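Local coordinates for protein adhesin LabA (PDB 6GMM) that probably binds LacdiNAc-bearing glycans of the gastric mucosa as an outer-membrane adhesin of Helicobacter pylori, at residues L155-I166 with E180-A188. Residues are numbered along the deposited sequence; the frame is centred on the assembly and turned at random.
Sequences LSDTNTELKFTI and EEIVTKNNA
Residues 161-165 and 181-185 pair as a two-stranded antiparallel beta ribbon, their axes 4.4 Å apart at closest approach and running at 162° to each other. Leu-162 with Thr-184 and Phe-164 with Ile-182 are the hydrogen-bonded pairs. Two further backbone bonds extend the pairing: Asn-186 N to Thr-160 O, and Ile-166 N to Glu-180 O.

Leu-162, Phe-164, Ile-182 and Thr-184 share one face of the ribbon. The first three of these side chains also touch Ile-140 of helix 128-145, so this face packs on that helix. The Phe-164 and Ile-182 side chains run alongside each other. CG of Phe-164 sits between its backbone N and carbonyl carbon (chi1 67°), and the outer part of the ring leans towards Ile-182. Ile-182 CD1 meets Phe-164 CE2 at 3.6 Å, while Ile-182 CB lies over one ring face, offset toward the rim. Ile-182 CD1 also touches Ile-166 CB at 3.8 Å.

Lys-163, Val-183, Thr-165 and Glu-181 occupy the other face and are exposed. Lys-163 CG packs against Val-183 CG2. Lys-163 NZ stays 4.4 Å from Glu-181 OE2, too far for a salt bridge, so any attraction is probably modest. Glu-180 CG packs on Ile-166 CG2, and Glu-180 OE2 forms a salt bridge with Lys-136 of helix 128-145.

Towards helix 188-205, the Asn-186 side chain bonds Ala-144 O through ND2, tying the end of the ribbon to helix 128-145. Asn-187 is the N-cap of helix 188-205. Its OD1 accepts from Val-190 N, and its ND2 reaches back across the contact. Asn-187 ND2 meets a lone pair of Thr-158 O in the carbonyl plane, at 3.0 Å and with an N-H...O angle of 166°.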
loop_
_atom_site.group_PDB
_atom_site.type_symbol
_atom_site.label_atom_id
_atom_site.label_comp_id
_atom_site.label_asym_id
_atom_site.label_seq_id
_atom_site.Cartn_x
_atom_site.Cartn_y
_atom_site.Cartn_z
ATOM N N LEU A 155 -10.888 -1.155 -7.915
ATOM C CA LEU A 155 -9.929 -2.241 -8.112
ATOM C C LEU A 155 -10.539 -3.591 -8.557
ATOM O O LEU A 155 -9.867 -4.341 -9.271
ATOM C CB LEU A 155 -9.046 -2.415 -6.863
ATOM C CG LEU A 155 -8.220 -1.185 -6.426
ATOM C CD1 LEU A 155 -7.169 -1.581 -5.450
ATOM C CD2 LEU A 155 -7.520 -0.504 -7.607
ATOM N N SER A 156 -11.809 -3.871 -8.193
ATOM C CA SER A 156 -12.507 -5.106 -8.590
ATOM C C SER A 156 -12.763 -5.127 -10.103
ATOM O O SER A 156 -12.888 -6.203 -10.689
ATOM C CB SER A 156 -13.839 -5.229 -7.854
ATOM O OG SER A 156 -14.728 -4.154 -8.124
ATOM N N ASP A 157 -12.859 -3.932 -10.721
ATOM C CA ASP A 157 -13.116 -3.737 -12.151
ATOM C C ASP A 157 -11.791 -3.566 -12.929
ATOM O O ASP A 157 -11.151 -2.508 -12.846
ATOM C CB ASP A 157 -14.043 -2.526 -12.339
ATOM C CG ASP A 157 -14.562 -2.313 -13.749
ATOM O OD1 ASP A 157 -13.949 -2.862 -14.702
ATOM O OD2 ASP A 157 -15.568 -1.583 -13.903
ATOM N N THR A 158 -11.387 -4.611 -13.681
ATOM C CA THR A 158 -10.104 -4.621 -14.393
ATOM C C THR A 158 -10.187 -4.677 -15.927
ATOM O O THR A 158 -9.165 -4.499 -16.587
ATOM C CB THR A 158 -9.212 -5.772 -13.893
ATOM O OG1 THR A 158 -9.881 -7.015 -14.105
ATOM C CG2 THR A 158 -8.763 -5.603 -12.451
ATOM N N ASN A 159 -11.375 -4.952 -16.482
ATOM C CA ASN A 159 -11.535 -5.071 -17.929
ATOM C C ASN A 159 -12.198 -3.858 -18.620
ATOM O O ASN A 159 -12.727 -4.002 -19.729
ATOM C CB ASN A 159 -12.253 -6.370 -18.266
ATOM C CG ASN A 159 -11.309 -7.359 -18.906
ATOM O OD1 ASN A 159 -11.344 -7.589 -20.124
ATOM N ND2 ASN A 159 -10.379 -7.896 -18.115
ATOM N N THR A 160 -12.129 -2.656 -18.003
ATOM C CA THR A 160 -12.667 -1.451 -18.651
ATOM C C THR A 160 -11.648 -0.983 -19.705
ATOM O O THR A 160 -10.487 -0.769 -19.363
ATOM C CB THR A 160 -13.050 -0.369 -17.621
ATOM O OG1 THR A 160 -14.045 -0.910 -16.749
ATOM C CG2 THR A 160 -13.602 0.906 -18.285
ATOM N N GLU A 161 -12.075 -0.872 -20.983
ATOM C CA GLU A 161 -11.219 -0.472 -22.109
ATOM C C GLU A 161 -10.936 1.030 -22.141
ATOM O O GLU A 161 -11.842 1.852 -21.938
ATOM C CB GLU A 161 -11.838 -0.929 -23.450
ATOM C CG GLU A 161 -10.984 -0.658 -24.686
ATOM C CD GLU A 161 -11.712 -0.726 -26.019
ATOM O OE1 GLU A 161 -11.260 -1.501 -26.895
ATOM O OE2 GLU A 161 -12.714 0.006 -26.202
ATOM N N LEU A 162 -9.669 1.371 -22.426
ATOM C CA LEU A 162 -9.195 2.732 -22.630
ATOM C C LEU A 162 -8.738 2.825 -24.095
ATOM O O LEU A 162 -7.832 2.091 -24.513
ATOM C CB LEU A 162 -8.055 3.100 -21.660
ATOM C CG LEU A 162 -7.651 4.583 -21.644
ATOM C CD1 LEU A 162 -8.732 5.464 -21.006
ATOM C CD2 LEU A 162 -6.349 4.773 -20.918
ATOM N N LYS A 163 -9.418 3.673 -24.887
ATOM C CA LYS A 163 -9.130 3.814 -26.317
ATOM C C LYS A 163 -9.121 5.274 -26.797
ATOM O O LYS A 163 -10.145 5.960 -26.737
ATOM C CB LYS A 163 -10.108 2.956 -27.143
ATOM C CG LYS A 163 -9.616 2.625 -28.545
ATOM C CD LYS A 163 -10.619 1.772 -29.321
ATOM C CE LYS A 163 -11.731 2.563 -29.973
ATOM N NZ LYS A 163 -12.699 1.676 -30.675
ATOM N N PHE A 164 -7.963 5.729 -27.297
ATOM C CA PHE A 164 -7.756 7.090 -27.804
ATOM C C PHE A 164 -6.563 7.141 -28.755
ATOM O O PHE A 164 -5.664 6.304 -28.675
ATOM C CB PHE A 164 -7.569 8.111 -26.655
ATOM C CG PHE A 164 -6.297 7.920 -25.857
ATOM C CD1 PHE A 164 -6.218 6.954 -24.863
ATOM C CD2 PHE A 164 -5.176 8.705 -26.103
ATOM C CE1 PHE A 164 -5.032 6.757 -24.154
ATOM C CE2 PHE A 164 -3.992 8.514 -25.382
ATOM C CZ PHE A 164 -3.932 7.550 -24.406
ATOM N N THR A 165 -6.537 8.171 -29.602
ATOM C CA THR A 165 -5.467 8.452 -30.565
ATOM C C THR A 165 -4.549 9.529 -29.995
ATOM O O THR A 165 -5.019 10.565 -29.509
ATOM C CB THR A 165 -6.073 8.859 -31.910
ATOM O OG1 THR A 165 -6.856 7.777 -32.403
ATOM C CG2 THR A 165 -5.024 9.226 -32.952
ATOM N N ILE A 166 -3.242 9.255 -30.025
ATOM C CA ILE A 166 -2.191 10.182 -29.622
ATOM C C ILE A 166 -1.853 11.033 -30.873
ATOM O O ILE A 166 -1.921 10.492 -31.982
ATOM C CB ILE A 166 -0.979 9.365 -29.094
ATOM C CG1 ILE A 166 -0.245 10.104 -27.985
ATOM C CG2 ILE A 166 -0.017 8.904 -30.203
ATOM C CD1 ILE A 166 0.408 9.194 -27.012
ATOM N N GLU A 180 -0.665 7.647 -33.256
ATOM C CA GLU A 180 -1.068 6.252 -33.089
ATOM C C GLU A 180 -2.301 6.086 -32.195
ATOM O O GLU A 180 -2.541 6.904 -31.300
ATOM C CB GLU A 180 0.102 5.345 -32.611
ATOM C CG GLU A 180 0.544 5.518 -31.166
ATOM C CD GLU A 180 1.408 4.400 -30.604
ATOM O OE1 GLU A 180 0.934 3.241 -30.561
ATOM O OE2 GLU A 180 2.541 4.697 -30.158
ATOM N N GLU A 181 -3.068 5.014 -32.439
ATOM C CA GLU A 181 -4.258 4.715 -31.665
ATOM C C GLU A 181 -3.921 3.688 -30.566
ATOM O O GLU A 181 -3.468 2.566 -30.852
ATOM C CB GLU A 181 -5.415 4.253 -32.579
ATOM C CG GLU A 181 -6.716 3.987 -31.826
ATOM C CD GLU A 181 -7.544 2.796 -32.281
ATOM O OE1 GLU A 181 -6.961 1.719 -32.556
ATOM O OE2 GLU A 181 -8.789 2.928 -32.303
ATOM N N ILE A 182 -4.128 4.098 -29.305
ATOM C CA ILE A 182 -3.871 3.262 -28.137
ATOM C C ILE A 182 -5.121 2.493 -27.754
ATOM O O ILE A 182 -6.206 3.072 -27.635
ATOM C CB ILE A 182 -3.311 4.104 -26.964
ATOM C CG1 ILE A 182 -1.953 4.736 -27.332
ATOM C CG2 ILE A 182 -3.209 3.309 -25.668
ATOM C CD1 ILE A 182 -1.989 6.170 -27.310
ATOM N N VAL A 183 -4.966 1.170 -27.610
ATOM C CA VAL A 183 -6.022 0.263 -27.149
ATOM C C VAL A 183 -5.438 -0.487 -25.972
ATOM O O VAL A 183 -4.522 -1.289 -26.151
ATOM C CB VAL A 183 -6.593 -0.685 -28.232
ATOM C CG1 VAL A 183 -7.835 -1.387 -27.711
ATOM C CG2 VAL A 183 -6.912 0.069 -29.524
ATOM N N THR A 184 -5.900 -0.145 -24.756
ATOM C CA THR A 184 -5.454 -0.752 -23.492
ATOM C C THR A 184 -6.601 -0.781 -22.465
ATOM O O THR A 184 -7.757 -0.545 -22.843
ATOM C CB THR A 184 -4.156 -0.068 -22.975
ATOM O OG1 THR A 184 -3.642 -0.846 -21.888
ATOM C CG2 THR A 184 -4.373 1.385 -22.534
ATOM N N LYS A 185 -6.301 -1.130 -21.185
ATOM C CA LYS A 185 -7.308 -1.179 -20.120
ATOM C C LYS A 185 -7.125 -0.005 -19.151
ATOM O O LYS A 185 -5.989 0.410 -18.863
ATOM C CB LYS A 185 -7.286 -2.527 -19.343
ATOM C CG LYS A 185 -7.474 -3.817 -20.159
ATOM C CD LYS A 185 -8.887 -4.002 -20.697
ATOM C CE LYS A 185 -9.012 -5.250 -21.535
ATOM N NZ LYS A 185 -10.257 -5.235 -22.355
ATOM N N ASN A 186 -8.253 0.542 -18.666
ATOM C CA ASN A 186 -8.272 1.587 -17.654
ATOM C C ASN A 186 -8.342 0.785 -16.374
ATOM O O ASN A 186 -9.434 0.497 -15.854
ATOM C CB ASN A 186 -9.492 2.518 -17.761
ATOM C CG ASN A 186 -9.394 3.713 -16.827
ATOM O OD1 ASN A 186 -8.545 3.755 -15.929
ATOM N ND2 ASN A 186 -10.234 4.738 -17.030
ATOM N N ASN A 187 -7.173 0.318 -15.926
ATOM C CA ASN A 187 -7.079 -0.488 -14.718
ATOM C C ASN A 187 -5.785 -0.135 -14.042
ATOM O O ASN A 187 -4.873 0.359 -14.712
ATOM C CB ASN A 187 -7.254 -1.980 -15.015
ATOM C CG ASN A 187 -6.048 -2.745 -15.519
ATOM O OD1 ASN A 187 -4.890 -2.483 -15.171
ATOM N ND2 ASN A 187 -6.312 -3.810 -16.251
ATOM N N ALA A 188 -5.716 -0.332 -12.725
ATOM C CA ALA A 188 -4.576 0.035 -11.891
ATOM C C ALA A 188 -3.261 -0.641 -12.253
ATOM O O ALA A 188 -2.216 -0.043 -12.017
ATOM C CB ALA A 188 -4.907 -0.204 -10.437
#